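Long-range contacts in Exo-poly-alpha-D-galacturonosidase (Thermotoga maritima, PDB 3JUR), which probably hydrolyses the alpha-1,4-galacturonosidic linkages of the polygalacturonate of pectin, working as a hyperthermoactive exo-acting glycosidase of family 28: residues G72-L76 and S114-A119; V125-S130 and V201-V206. One frame throughout, in Å; residues are numbered along the deposited sequence.

Interaction 1 (G72-L76 and S114-A119); sequences GPIHL and SPLVYA
Short parallel strands pair Ile74 with Val117 (CA-CA 4.8 Å) and His75 with Tyr118 (4.9 Å); segment 114-119 enters through a bend at Leu116 (phi -66°, psi -39°). Ile74 N donates to Leu116 O (2.7 Å), Tyr118 N to Ile74 O (2.9 Å) and Leu76 N to Tyr118 O (2.8 Å). Beta-branched Ile74 (m, t) and Val117 (t) point to one face, away from His75 and Tyr118, where Ile88 and Phe90 receive Ile74; Leu76 (m, t) brings CD1 to 3.8 Å from Val117 CG1. On the other, His75 (m) donates from NE2 to Ser114 OG (2.9 Å). Ser114 OG (chi1 t) donates to Pro115 O (2.7 Å), which leaves a lone pair to accept from the histidine. Tyr118 (t) puts CB 3.6 Å from His75 CD2; the rings are oblique, centroids 5.2 Å apart, and the phenol OH bonds to Leu102 O. Pro73, whose N lies outside this pairing, lays CB 3.6 Å from Ser114 OG. Such pairing is characteristic of the right-handed parallel beta-helix of family 28.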
loop_
_atom_site.group_PDB
_atom_site.type_symbol
_atom_site.label_atom_id
_atom_site.label_comp_id
_atom_site.label_asym_id
_atom_site.label_seq_id
_atom_site.Cartn_x
_atom_site.Cartn_y
_atom_site.Cartn_z
ATOM N N GLY D 72 -54.643 15.975 16.958
ATOM C CA GLY D 72 -54.708 14.811 16.086
ATOM C C GLY D 72 -54.060 15.190 14.766
ATOM O O GLY D 72 -53.384 16.217 14.687
ATOM N N PRO D 73 -54.277 14.383 13.710
ATOM C CA PRO D 73 -53.619 14.635 12.427
ATOM C C PRO D 73 -53.969 16.010 11.849
ATOM O O PRO D 73 -55.079 16.499 12.040
ATOM C CB PRO D 73 -54.168 13.522 11.528
ATOM C CG PRO D 73 -55.475 13.165 12.135
ATOM C CD PRO D 73 -55.245 13.277 13.613
ATOM N N ILE D 74 -53.012 16.621 11.159
ATOM C CA ILE D 74 -53.210 17.918 10.510
ATOM C C ILE D 74 -53.327 17.699 9.012
ATOM O O ILE D 74 -52.450 17.076 8.400
ATOM C CB ILE D 74 -52.026 18.885 10.803
ATOM C CG1 ILE D 74 -51.992 19.268 12.289
ATOM C CG2 ILE D 74 -52.089 20.129 9.914
ATOM C CD1 ILE D 74 -50.664 19.850 12.742
ATOM N N HIS D 75 -54.414 18.196 8.431
ATOM C CA HIS D 75 -54.629 18.099 6.990
ATOM C C HIS D 75 -54.384 19.437 6.303
ATOM O O HIS D 75 -55.140 20.390 6.484
ATOM C CB HIS D 75 -56.031 17.553 6.681
ATOM C CG HIS D 75 -56.163 16.079 6.917
ATOM N ND1 HIS D 75 -57.307 15.374 6.608
ATOM C CD2 HIS D 75 -55.287 15.174 7.421
ATOM C CE1 HIS D 75 -57.137 14.102 6.925
ATOM N NE2 HIS D 75 -55.919 13.955 7.419
ATOM N N LEU D 76 -53.298 19.503 5.540
ATOM C CA LEU D 76 -52.948 20.709 4.803
ATOM C C LEU D 76 -53.789 20.824 3.533
ATOM O O LEU D 76 -54.376 19.846 3.074
ATOM C CB LEU D 76 -51.451 20.725 4.475
ATOM C CG LEU D 76 -50.497 20.754 5.675
ATOM C CD1 LEU D 76 -49.076 20.381 5.268
ATOM C CD2 LEU D 76 -50.520 22.107 6.386
ATOM N N SER D 114 -54.844 8.094 8.910
ATOM C CA SER D 114 -54.223 9.303 8.379
ATOM C C SER D 114 -52.771 9.447 8.842
ATOM O O SER D 114 -52.472 9.221 10.017
ATOM C CB SER D 114 -55.020 10.538 8.808
ATOM O OG SER D 114 -54.364 11.732 8.404
ATOM N N PRO D 115 -51.860 9.819 7.921
ATOM C CA PRO D 115 -50.553 10.309 8.372
ATOM C C PRO D 115 -50.752 11.512 9.303
ATOM O O PRO D 115 -51.790 12.179 9.225
ATOM C CB PRO D 115 -49.877 10.740 7.073
ATOM C CG PRO D 115 -50.473 9.858 6.050
ATOM C CD PRO D 115 -51.917 9.706 6.453
ATOM N N LEU D 116 -49.774 11.778 10.171
ATOM C CA LEU D 116 -49.911 12.827 11.185
ATOM C C LEU D 116 -49.994 14.225 10.557
ATOM O O LEU D 116 -50.747 15.076 11.019
ATOM C CB LEU D 116 -48.797 12.743 12.247
ATOM C CG LEU D 116 -48.276 11.389 12.771
ATOM C CD1 LEU D 116 -47.467 11.596 14.045
ATOM C CD2 LEU D 116 -49.337 10.325 12.995
ATOM N N VAL D 117 -49.213 14.453 9.505
ATOM C CA VAL D 117 -49.359 15.653 8.677
ATOM C C VAL D 117 -49.604 15.158 7.252
ATOM O O VAL D 117 -48.808 14.394 6.711
ATOM C CB VAL D 117 -48.104 16.568 8.736
ATOM C CG1 VAL D 117 -48.343 17.852 7.962
ATOM C CG2 VAL D 117 -47.738 16.894 10.174
ATOM N N TYR D 118 -50.715 15.577 6.660
ATOM C CA TYR D 118 -51.196 14.977 5.415
ATOM C C TYR D 118 -51.655 16.010 4.395
ATOM O O TYR D 118 -52.438 16.922 4.712
ATOM C CB TYR D 118 -52.335 13.995 5.738
ATOM C CG TYR D 118 -52.929 13.215 4.566
ATOM C CD1 TYR D 118 -52.169 12.279 3.857
ATOM C CD2 TYR D 118 -54.270 13.383 4.206
ATOM C CE1 TYR D 118 -52.719 11.548 2.803
ATOM C CE2 TYR D 118 -54.834 12.660 3.155
ATOM C CZ TYR D 118 -54.052 11.744 2.459
ATOM O OH TYR D 118 -54.608 11.030 1.421
ATOM N N ALA D 119 -51.163 15.853 3.168
ATOM C CA ALA D 119 -51.672 16.598 2.015
ATOM C C ALA D 119 -51.906 15.645 0.845
ATOM O O ALA D 119 -51.034 14.842 0.508
ATOM C CB ALA D 119 -50.705 17.709 1.618
#

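Interaction 2 (V125-S130 and V201-V206); sequences VAITGS and VLVEGV
Ile127 and Leu202, on two parallel strands whose axes approach to 4.6 Å at an angle of 4°, and Val206, in the loop just after 201-204, lose the most surface here. Val125 pairs with Val201, Ala126 with Leu202 and Ile127 with Val203 (CA-CA 5.0, 4.5 and 4.7 Å). Ile127 N donates to Leu202 O (2.8 Å), and Ile127 O accepts from Glu204 N (2.7 Å); Leu202 N donates to Val125 O (3.0 Å). With chi1 m and chi2 t, Ile127 extends CD1 to 4.4 Å from Val203 CG2, while its CG2 lies 4.1 Å from Val206 CG1, a branched shape suited to filling the interior. Leu202 (t, p) points to the opposite face, its CB 4.0 Å from Ala126 CB, where the small alanine suits the closest CA pair. Beyond the strands the chain turns at Gly205 (phi 82°, psi -42°), where a CB would clash with Gly129 O, and Val206 (m) turns inward with CG1 3.7 Å from Thr128 O. One water donates to Ser130 O (2.9 Å) and Gly205 O (3.3 Å). Strand 80-84 continues the sheet beside 125-128, strand 224-233 beside 201-204, and Phe195 of strand 193-196 packs against Val125, Val201 and Val203.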
loop_
_atom_site.group_PDB
_atom_site.type_symbol
_atom_site.label_atom_id
_atom_site.label_comp_id
_atom_site.label_asym_id
_atom_site.label_seq_id
_atom_site.Cartn_x
_atom_site.Cartn_y
_atom_site.Cartn_z
ATOM N N VAL D 125 -47.242 23.679 -1.068
ATOM C CA VAL D 125 -47.429 23.390 0.346
ATOM C C VAL D 125 -46.065 23.360 1.034
ATOM O O VAL D 125 -45.116 22.784 0.506
ATOM C CB VAL D 125 -48.211 22.064 0.550
ATOM C CG1 VAL D 125 -48.305 21.709 2.027
ATOM C CG2 VAL D 125 -49.620 22.177 -0.035
ATOM N N ALA D 126 -45.958 24.006 2.195
ATOM C CA ALA D 126 -44.673 24.098 2.890
ATOM C C ALA D 126 -44.783 23.866 4.390
ATOM O O ALA D 126 -45.791 24.210 5.011
ATOM C CB ALA D 126 -44.010 25.442 2.610
ATOM N N ILE D 127 -43.743 23.257 4.959
ATOM C CA ILE D 127 -43.579 23.182 6.408
ATOM C C ILE D 127 -42.237 23.824 6.752
ATOM O O ILE D 127 -41.188 23.339 6.332
ATOM C CB ILE D 127 -43.650 21.729 6.920
ATOM C CG1 ILE D 127 -45.027 21.119 6.613
ATOM C CG2 ILE D 127 -43.333 21.666 8.416
ATOM C CD1 ILE D 127 -45.061 19.589 6.681
ATOM N N THR D 128 -42.280 24.925 7.497
ATOM C CA THR D 128 -41.090 25.739 7.756
ATOM C C THR D 128 -40.965 26.042 9.254
ATOM O O THR D 128 -41.832 25.653 10.044
ATOM C CB THR D 128 -41.115 27.076 6.948
ATOM O OG1 THR D 128 -42.122 27.948 7.478
ATOM C CG2 THR D 128 -41.404 26.833 5.470
ATOM N N GLY D 129 -39.893 26.732 9.637
ATOM C CA GLY D 129 -39.686 27.140 11.025
ATOM C C GLY D 129 -38.667 26.271 11.729
ATOM O O GLY D 129 -38.199 25.289 11.174
ATOM N N SER D 130 -38.331 26.624 12.961
ATOM C CA SER D 130 -37.298 25.907 13.697
ATOM C C SER D 130 -37.862 25.114 14.880
ATOM O O SER D 130 -37.126 24.761 15.804
ATOM C CB SER D 130 -36.237 26.887 14.187
ATOM O OG SER D 130 -36.824 27.796 15.105
ATOM N N VAL D 201 -43.443 21.387 -3.124
ATOM C CA VAL D 201 -43.493 21.114 -1.699
ATOM C C VAL D 201 -42.151 21.463 -1.076
ATOM O O VAL D 201 -41.097 21.139 -1.629
ATOM C CB VAL D 201 -43.839 19.625 -1.427
ATOM C CG1 VAL D 201 -43.638 19.275 0.038
ATOM C CG2 VAL D 201 -45.274 19.315 -1.859
ATOM N N LEU D 202 -42.199 22.129 0.070
ATOM C CA LEU D 202 -41.002 22.479 0.822
ATOM C C LEU D 202 -41.154 22.036 2.271
ATOM O O LEU D 202 -42.176 22.296 2.889
ATOM C CB LEU D 202 -40.759 23.992 0.753
ATOM C CG LEU D 202 -39.709 24.636 1.665
ATOM C CD1 LEU D 202 -38.311 24.132 1.350
ATOM C CD2 LEU D 202 -39.761 26.152 1.542
ATOM N N VAL D 203 -40.145 21.351 2.795
ATOM C CA VAL D 203 -40.053 21.077 4.225
ATOM C C VAL D 203 -38.690 21.570 4.691
ATOM O O VAL D 203 -37.650 21.108 4.192
ATOM C CB VAL D 203 -40.190 19.563 4.562
ATOM C CG1 VAL D 203 -40.017 19.317 6.077
ATOM C CG2 VAL D 203 -41.519 19.002 4.071
ATOM N N GLU D 204 -38.686 22.503 5.638
ATOM C CA GLU D 204 -37.429 23.091 6.095
ATOM C C GLU D 204 -37.422 23.434 7.577
ATOM O O GLU D 204 -38.468 23.694 8.169
ATOM C CB GLU D 204 -37.058 24.328 5.256
ATOM C CG GLU D 204 -38.028 25.507 5.366
ATOM C CD GLU D 204 -37.479 26.793 4.750
ATOM O OE1 GLU D 204 -38.064 27.872 4.990
ATOM O OE2 GLU D 204 -36.456 26.735 4.037
ATOM N N GLY D 205 -36.232 23.411 8.169
ATOM C CA GLY D 205 -36.024 23.950 9.510
ATOM C C GLY D 205 -36.389 23.038 10.670
ATOM O O GLY D 205 -35.658 22.969 11.654
ATOM N N VAL D 206 -37.518 22.345 10.558
ATOM C CA VAL D 206 -38.101 21.610 11.689
ATOM C C VAL D 206 -37.300 20.392 12.151
ATOM O O VAL D 206 -36.556 19.785 11.378
ATOM C CB VAL D 206 -39.566 21.187 11.399
ATOM C CG1 VAL D 206 -40.453 22.414 11.219
ATOM C CG2 VAL D 206 -39.643 20.264 10.180
HETATM O O HOH W 1 -35.468 22.578 14.913
#

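The two contacts follow one another along the chain, and strand 117-120 leads directly into strand 125-128, so one coil of the beta-helix takes part in both. Interaction 1 joins that coil to the preceding strand 68-75, whereas interaction 2 joins it to the later strand 201-204; their centres lie about 15 Å apart. The two meet through apolar side chains in the interior: Leu76 CD1 is 3.6 Å from Val125 CG1, and Val117 CG1 is 3.9 Å from Ile127 CD1. Branched aliphatic residues suit this place because they fill the space between the walls of the coil, while His75 belongs to the other face of its strand and Glu204 OE2 forms a salt bridge with Arg227.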